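Local coordinates for putative uncharacterized protein (Desulfitobacterium hafniense, PDB 4JGI) that binds methylcobalamin in a Rossmann-like domain and probably serves as the corrinoid-carrying protein of an O-demethylase system, at residues S116-F121 and I205-V210; K91-T96 and K137-E142. All coordinates share one frame; numbering follows the deposited sequence.

Contact 1 of 2, residues S116-F121 and I205-V210; sequences SGFEVF and ICQRWV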
loop_
_atom_site.group_PDB
_atom_site.type_symbol
_atom_site.label_atom_id
_atom_site.label_comp_id
_atom_site.label_asym_id
_atom_site.label_seq_id
_atom_site.Cartn_x
_atom_site.Cartn_y
_atom_site.Cartn_z
ATOM N N SER A 116 4.017 -2.278 5.617
ATOM C CA SER A 116 5.118 -2.427 4.711
ATOM C C SER A 116 6.116 -1.323 4.861
ATOM O O SER A 116 7.012 -1.246 4.023
ATOM C CB SER A 116 4.606 -2.366 3.309
ATOM O OG SER A 116 3.762 -3.478 3.030
ATOM N N GLY A 117 6.019 -0.555 5.935
ATOM C CA GLY A 117 6.992 0.451 6.314
ATOM C C GLY A 117 6.822 1.811 5.718
ATOM O O GLY A 117 7.747 2.638 5.823
ATOM N N PHE A 118 5.643 2.105 5.144
ATOM C CA PHE A 118 5.443 3.457 4.650
ATOM C C PHE A 118 4.870 4.340 5.754
ATOM O O PHE A 118 4.060 3.867 6.578
ATOM C CB PHE A 118 4.484 3.507 3.471
ATOM C CG PHE A 118 4.987 2.887 2.189
ATOM C CD1 PHE A 118 4.828 1.542 1.946
ATOM C CD2 PHE A 118 5.695 3.641 1.265
ATOM C CE1 PHE A 118 5.308 0.955 0.807
ATOM C CE2 PHE A 118 6.197 3.017 0.100
ATOM C CZ PHE A 118 6.034 1.680 -0.093
ATOM N N GLU A 119 5.187 5.625 5.756
ATOM C CA GLU A 119 4.492 6.628 6.585
ATOM C C GLU A 119 3.324 7.153 5.749
ATOM O O GLU A 119 3.546 7.686 4.634
ATOM C CB GLU A 119 5.401 7.753 6.952
ATOM C CG GLU A 119 4.678 8.830 7.756
ATOM C CD GLU A 119 5.603 9.890 8.350
ATOM O OE1 GLU A 119 6.676 10.133 7.757
ATOM O OE2 GLU A 119 5.186 10.530 9.374
ATOM N N VAL A 120 2.091 6.892 6.185
ATOM C CA VAL A 120 0.950 7.161 5.415
ATOM C C VAL A 120 0.206 8.343 6.076
ATOM O O VAL A 120 -0.173 8.286 7.282
ATOM C CB VAL A 120 0.063 5.915 5.280
ATOM C CG1 VAL A 120 -1.203 6.262 4.529
ATOM C CG2 VAL A 120 0.824 4.735 4.615
ATOM N N PHE A 121 -0.013 9.377 5.297
ATOM C CA PHE A 121 -0.837 10.530 5.682
ATOM C C PHE A 121 -2.234 10.348 5.055
ATOM O O PHE A 121 -2.449 10.640 3.865
ATOM C CB PHE A 121 -0.217 11.824 5.269
ATOM C CG PHE A 121 1.172 12.030 5.791
ATOM C CD1 PHE A 121 2.285 11.526 5.155
ATOM C CD2 PHE A 121 1.362 12.752 6.996
ATOM C CE1 PHE A 121 3.559 11.691 5.658
ATOM C CE2 PHE A 121 2.646 12.907 7.528
ATOM C CZ PHE A 121 3.742 12.387 6.828
ATOM N N ILE A 205 3.579 -2.212 -6.272
ATOM C CA ILE A 205 3.942 -1.051 -7.121
ATOM C C ILE A 205 4.725 -0.003 -6.368
ATOM O O ILE A 205 5.794 0.509 -6.824
ATOM C CB ILE A 205 2.724 -0.491 -7.839
ATOM C CG1 ILE A 205 2.123 -1.453 -8.850
ATOM C CG2 ILE A 205 3.027 0.883 -8.446
ATOM C CD1 ILE A 205 0.705 -1.187 -9.249
ATOM N N CYS A 206 4.258 0.331 -5.200
ATOM C CA CYS A 206 4.834 1.378 -4.419
ATOM C C CYS A 206 6.241 0.998 -3.899
ATOM O O CYS A 206 7.167 1.815 -3.872
ATOM C CB CYS A 206 3.919 1.686 -3.241
ATOM S SG CYS A 206 2.385 2.574 -3.658
ATOM N N GLN A 207 6.370 -0.258 -3.526
ATOM C CA GLN A 207 7.694 -0.774 -3.115
ATOM C C GLN A 207 8.750 -0.698 -4.243
ATOM O O GLN A 207 9.889 -0.315 -3.970
ATOM C CB GLN A 207 7.593 -2.188 -2.597
ATOM C CG GLN A 207 6.925 -2.308 -1.242
ATOM C CD GLN A 207 7.754 -1.872 -0.014
ATOM O OE1 GLN A 207 8.568 -0.945 -0.032
ATOM N NE2 GLN A 207 7.513 -2.558 1.095
ATOM N N ARG A 208 8.332 -0.954 -5.475
ATOM C CA ARG A 208 9.198 -0.812 -6.626
ATOM C C ARG A 208 9.641 0.630 -6.816
ATOM O O ARG A 208 10.789 0.895 -7.201
ATOM C CB ARG A 208 8.557 -1.376 -7.913
ATOM C CG ARG A 208 8.359 -2.886 -7.896
ATOM C CD ARG A 208 7.625 -3.451 -9.049
ATOM N NE ARG A 208 7.840 -4.910 -9.083
ATOM C CZ ARG A 208 7.798 -5.664 -10.188
ATOM N NH1 ARG A 208 7.345 -5.128 -11.305
ATOM N NH2 ARG A 208 8.129 -6.981 -10.166
ATOM N N TRP A 209 8.721 1.599 -6.610
ATOM C CA TRP A 209 9.123 3.009 -6.754
ATOM C C TRP A 209 10.101 3.557 -5.716
ATOM O O TRP A 209 10.858 4.489 -5.986
ATOM C CB TRP A 209 7.830 3.789 -6.681
ATOM C CG TRP A 209 6.981 3.741 -7.902
ATOM C CD1 TRP A 209 7.373 3.506 -9.214
ATOM C CD2 TRP A 209 5.592 4.043 -7.961
ATOM N NE1 TRP A 209 6.307 3.631 -10.050
ATOM C CE2 TRP A 209 5.191 3.950 -9.299
ATOM C CE3 TRP A 209 4.612 4.342 -6.985
ATOM C CZ2 TRP A 209 3.891 4.167 -9.718
ATOM C CZ3 TRP A 209 3.329 4.565 -7.413
ATOM C CH2 TRP A 209 2.965 4.536 -8.744
ATOM N N VAL A 210 10.115 2.998 -4.522
ATOM C CA VAL A 210 10.923 3.539 -3.471
ATOM C C VAL A 210 12.179 2.706 -3.221
ATOM O O VAL A 210 12.294 1.637 -3.773
ATOM C CB VAL A 210 10.098 3.851 -2.196
ATOM C CG1 VAL A 210 8.893 4.674 -2.609
ATOM C CG2 VAL A 210 9.638 2.628 -1.441
HETATM O O HOH W 1 5.530 -4.742 1.293
#
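Phe118 reaches out to meet Cys206, Gln207 and Val210, joining the turn before an outermost strand of the Rossmann-like cobalamin-binding fold to the end of its last helix, 199-209. The ring does the tight packing. Its tip, Phe118 CZ, lies 3.8 Å from Cys206 CB, while Phe118 CE2 meets Val210 CG2 at 3.8 Å, the two side chains tip to tip. Ile92 of strand 91-96 and Ile143 of strand 143-147 also touch the ring, which is buried. The Gln207 and Phe118 side chains cross at a slant, the amide plane turned 52° from the ring plane and OE1 of Gln207 3.6 Å from Phe118 CZ. A bend at chi2 (-75°) sets Gln207 CD beside Phe118 CE1.

The polar side is looser. Gln207 NE2 gives only a weak bond to Ser116 O, at 3.2 Å and bent to 127°. This carbonyl sits where helix 104-115 ends in a Schellman motif, with Gly117 as the positive-phi C-prime residue. The Ser116 hydroxyl, OG, is bonded to Met112 O of that helix. A water links the two side chains: it donates to Ser116 OG at 2.8 Å and accepts from Gln207 NE2 at 3.0 Å.

Contact 2 of 2, residues K91-T96 and K137-E142; sequences KIVLAT and KEVNPE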
loop_
_atom_site.group_PDB
_atom_site.type_symbol
_atom_site.label_atom_id
_atom_site.label_comp_id
_atom_site.label_asym_id
_atom_site.label_seq_id
_atom_site.Cartn_x
_atom_site.Cartn_y
_atom_site.Cartn_z
ATOM N N LYS A 91 7.057 8.131 2.167
ATOM C CA LYS A 91 5.827 8.782 2.577
ATOM C C LYS A 91 4.807 8.699 1.475
ATOM O O LYS A 91 5.112 8.874 0.319
ATOM C CB LYS A 91 6.077 10.224 2.921
ATOM C CG LYS A 91 6.962 10.529 4.109
ATOM C CD LYS A 91 7.201 12.062 4.180
ATOM C CE LYS A 91 8.524 12.364 4.844
ATOM N NZ LYS A 91 8.495 11.947 6.263
ATOM N N ILE A 92 3.562 8.410 1.858
ATOM C CA ILE A 92 2.426 8.384 0.986
ATOM C C ILE A 92 1.337 9.307 1.490
ATOM O O ILE A 92 1.008 9.259 2.694
ATOM C CB ILE A 92 1.764 7.003 0.891
ATOM C CG1 ILE A 92 2.756 5.965 0.439
ATOM C CG2 ILE A 92 0.608 7.062 -0.084
ATOM C CD1 ILE A 92 2.248 4.547 0.341
ATOM N N VAL A 93 0.843 10.236 0.640
ATOM C CA VAL A 93 -0.323 11.015 0.974
ATOM C C VAL A 93 -1.480 10.306 0.289
ATOM O O VAL A 93 -1.435 10.069 -0.934
ATOM C CB VAL A 93 -0.195 12.490 0.511
ATOM C CG1 VAL A 93 -1.530 13.188 0.583
ATOM C CG2 VAL A 93 0.850 13.232 1.322
ATOM N N LEU A 94 -2.485 9.943 1.058
ATOM C CA LEU A 94 -3.573 9.033 0.635
ATOM C C LEU A 94 -4.913 9.678 0.850
ATOM O O LEU A 94 -5.140 10.220 1.910
ATOM C CB LEU A 94 -3.452 7.733 1.439
ATOM C CG LEU A 94 -4.469 6.614 1.195
ATOM C CD1 LEU A 94 -4.382 6.131 -0.268
ATOM C CD2 LEU A 94 -4.236 5.430 2.147
ATOM N N ALA A 95 -5.825 9.620 -0.123
ATOM C CA ALA A 95 -7.158 10.195 0.017
ATOM C C ALA A 95 -8.144 9.554 -0.854
ATOM O O ALA A 95 -7.823 9.108 -1.975
ATOM C CB ALA A 95 -7.070 11.666 -0.438
ATOM N N THR A 96 -9.384 9.486 -0.371
ATOM C CA THR A 96 -10.492 9.281 -1.214
ATOM C C THR A 96 -10.925 10.691 -1.662
ATOM O O THR A 96 -11.116 11.562 -0.831
ATOM C CB THR A 96 -11.612 8.491 -0.519
ATOM O OG1 THR A 96 -11.196 7.117 -0.289
ATOM C CG2 THR A 96 -12.874 8.548 -1.338
ATOM N N LYS A 137 2.536 19.743 -0.509
ATOM C CA LYS A 137 3.517 20.791 -0.220
ATOM C C LYS A 137 4.135 20.696 1.164
ATOM O O LYS A 137 5.311 20.999 1.356
ATOM C CB LYS A 137 2.892 22.202 -0.360
ATOM C CG LYS A 137 2.457 22.564 -1.742
ATOM C CD LYS A 137 1.740 23.893 -1.744
ATOM C CE LYS A 137 1.386 24.247 -3.175
ATOM N NZ LYS A 137 1.004 25.657 -3.389
ATOM N N GLU A 138 3.297 20.357 2.171
ATOM C CA GLU A 138 3.712 20.221 3.527
ATOM C C GLU A 138 4.679 19.107 3.794
ATOM O O GLU A 138 5.673 19.292 4.539
ATOM C CB GLU A 138 2.475 20.116 4.424
ATOM C CG GLU A 138 2.790 20.044 5.910
ATOM C CD GLU A 138 1.558 19.792 6.805
ATOM O OE1 GLU A 138 0.405 19.816 6.307
ATOM O OE2 GLU A 138 1.709 19.636 8.064
ATOM N N VAL A 139 4.415 17.905 3.276
ATOM C CA VAL A 139 5.168 16.738 3.690
ATOM C C VAL A 139 6.100 16.147 2.615
ATOM O O VAL A 139 6.922 15.286 2.879
ATOM C CB VAL A 139 4.262 15.668 4.319
ATOM C CG1 VAL A 139 3.247 16.292 5.268
ATOM C CG2 VAL A 139 3.467 14.919 3.284
ATOM N N ASN A 140 6.013 16.651 1.390
ATOM C CA ASN A 140 6.856 16.186 0.297
ATOM C C ASN A 140 6.926 14.650 0.162
ATOM O O ASN A 140 7.991 14.016 0.246
ATOM C CB ASN A 140 8.259 16.830 0.325
ATOM C CG ASN A 140 8.292 18.152 -0.491
ATOM O OD1 ASN A 140 7.935 18.281 -1.727
ATOM N ND2 ASN A 140 8.700 19.118 0.173
ATOM N N PRO A 141 5.758 14.051 -0.102
ATOM C CA PRO A 141 5.773 12.607 -0.185
ATOM C C PRO A 141 6.394 12.096 -1.446
ATOM O O PRO A 141 6.394 12.761 -2.479
ATOM C CB PRO A 141 4.289 12.272 -0.255
ATOM C CG PRO A 141 3.690 13.442 -0.998
ATOM C CD PRO A 141 4.419 14.633 -0.428
ATOM N N GLU A 142 6.828 10.856 -1.390
ATOM C CA GLU A 142 7.236 10.130 -2.609
ATOM C C GLU A 142 6.078 9.739 -3.519
ATOM O O GLU A 142 6.215 9.616 -4.747
ATOM C CB GLU A 142 7.948 8.855 -2.193
ATOM C CG GLU A 142 9.383 8.970 -1.645
ATOM C CD GLU A 142 9.643 9.671 -0.296
ATOM O OE1 GLU A 142 8.815 9.752 0.616
ATOM O OE2 GLU A 142 10.776 10.192 -0.143
#
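The flat group of this contact is the carboxylate of Glu142, which lies against the start of strand 91-96 at Lys91. Glu142 OE1 takes the Lys91 N-H on its anti side, at 2.9 Å and 158°, with the donor 29° out of the carboxylate plane; Lys91 CB touches the same oxygen at 3.6 Å. A bend at chi2 (67°) turns Glu142 CD back toward this strand end. The puckered Pro141 ring offers two of its carbons: CB sits 3.5 Å from Lys91 O, and CG meets Val93 CG2 at 3.7 Å.

Val93 CG2 is shared, since Val139 CG2 approaches it at 3.7 Å as well. Lys91 CD passes 3.5 Å from Val139 O, but the ammonium is paired with Glu119. In the other direction, Glu142 N gives a weak bond to Lys91 O at 3.1 Å. An alanine in place of Glu142 would probably leave Lys91 N without this acceptor and lose the hold of the carboxylate on the start of the strand.

The whole is a helix-to-strand connection of the parallel sheet: helix 129-139 ends, Asn140 turns with positive phi, and strand 143-147 begins alongside strand 91-96, with Lys91 and Val93 bonded to the Ile143 backbone. Phe121 of strand 119-122 packs on Lys91 and Val139, while Lys135 and Val136 of helix 129-139 touch Val93 and Pro141.

The centres of contacts 1 and 2 lie about 11 Å apart, and the segments alternate along the chain: 91-96, 116-121, 137-142, 205-210. Strands 91-96 and 119-122 are parallel neighbours joined through helix 104-115, a beta-alpha-beta crossover. Glu119 O with Ile92 N (2.9 Å) and Phe121 N with Ile92 O (2.8 Å) probably form hydrogen bonds between them. The contacts use opposite faces of the sheet. Ile92 CD1 packs on Phe118 CD2 (3.7 Å), on the side of helix 199-209, whereas Val93 faces helix 129-139. Between them they tie a helix to each face of the sheet that brings Leu94 to the bound methylcobalamin.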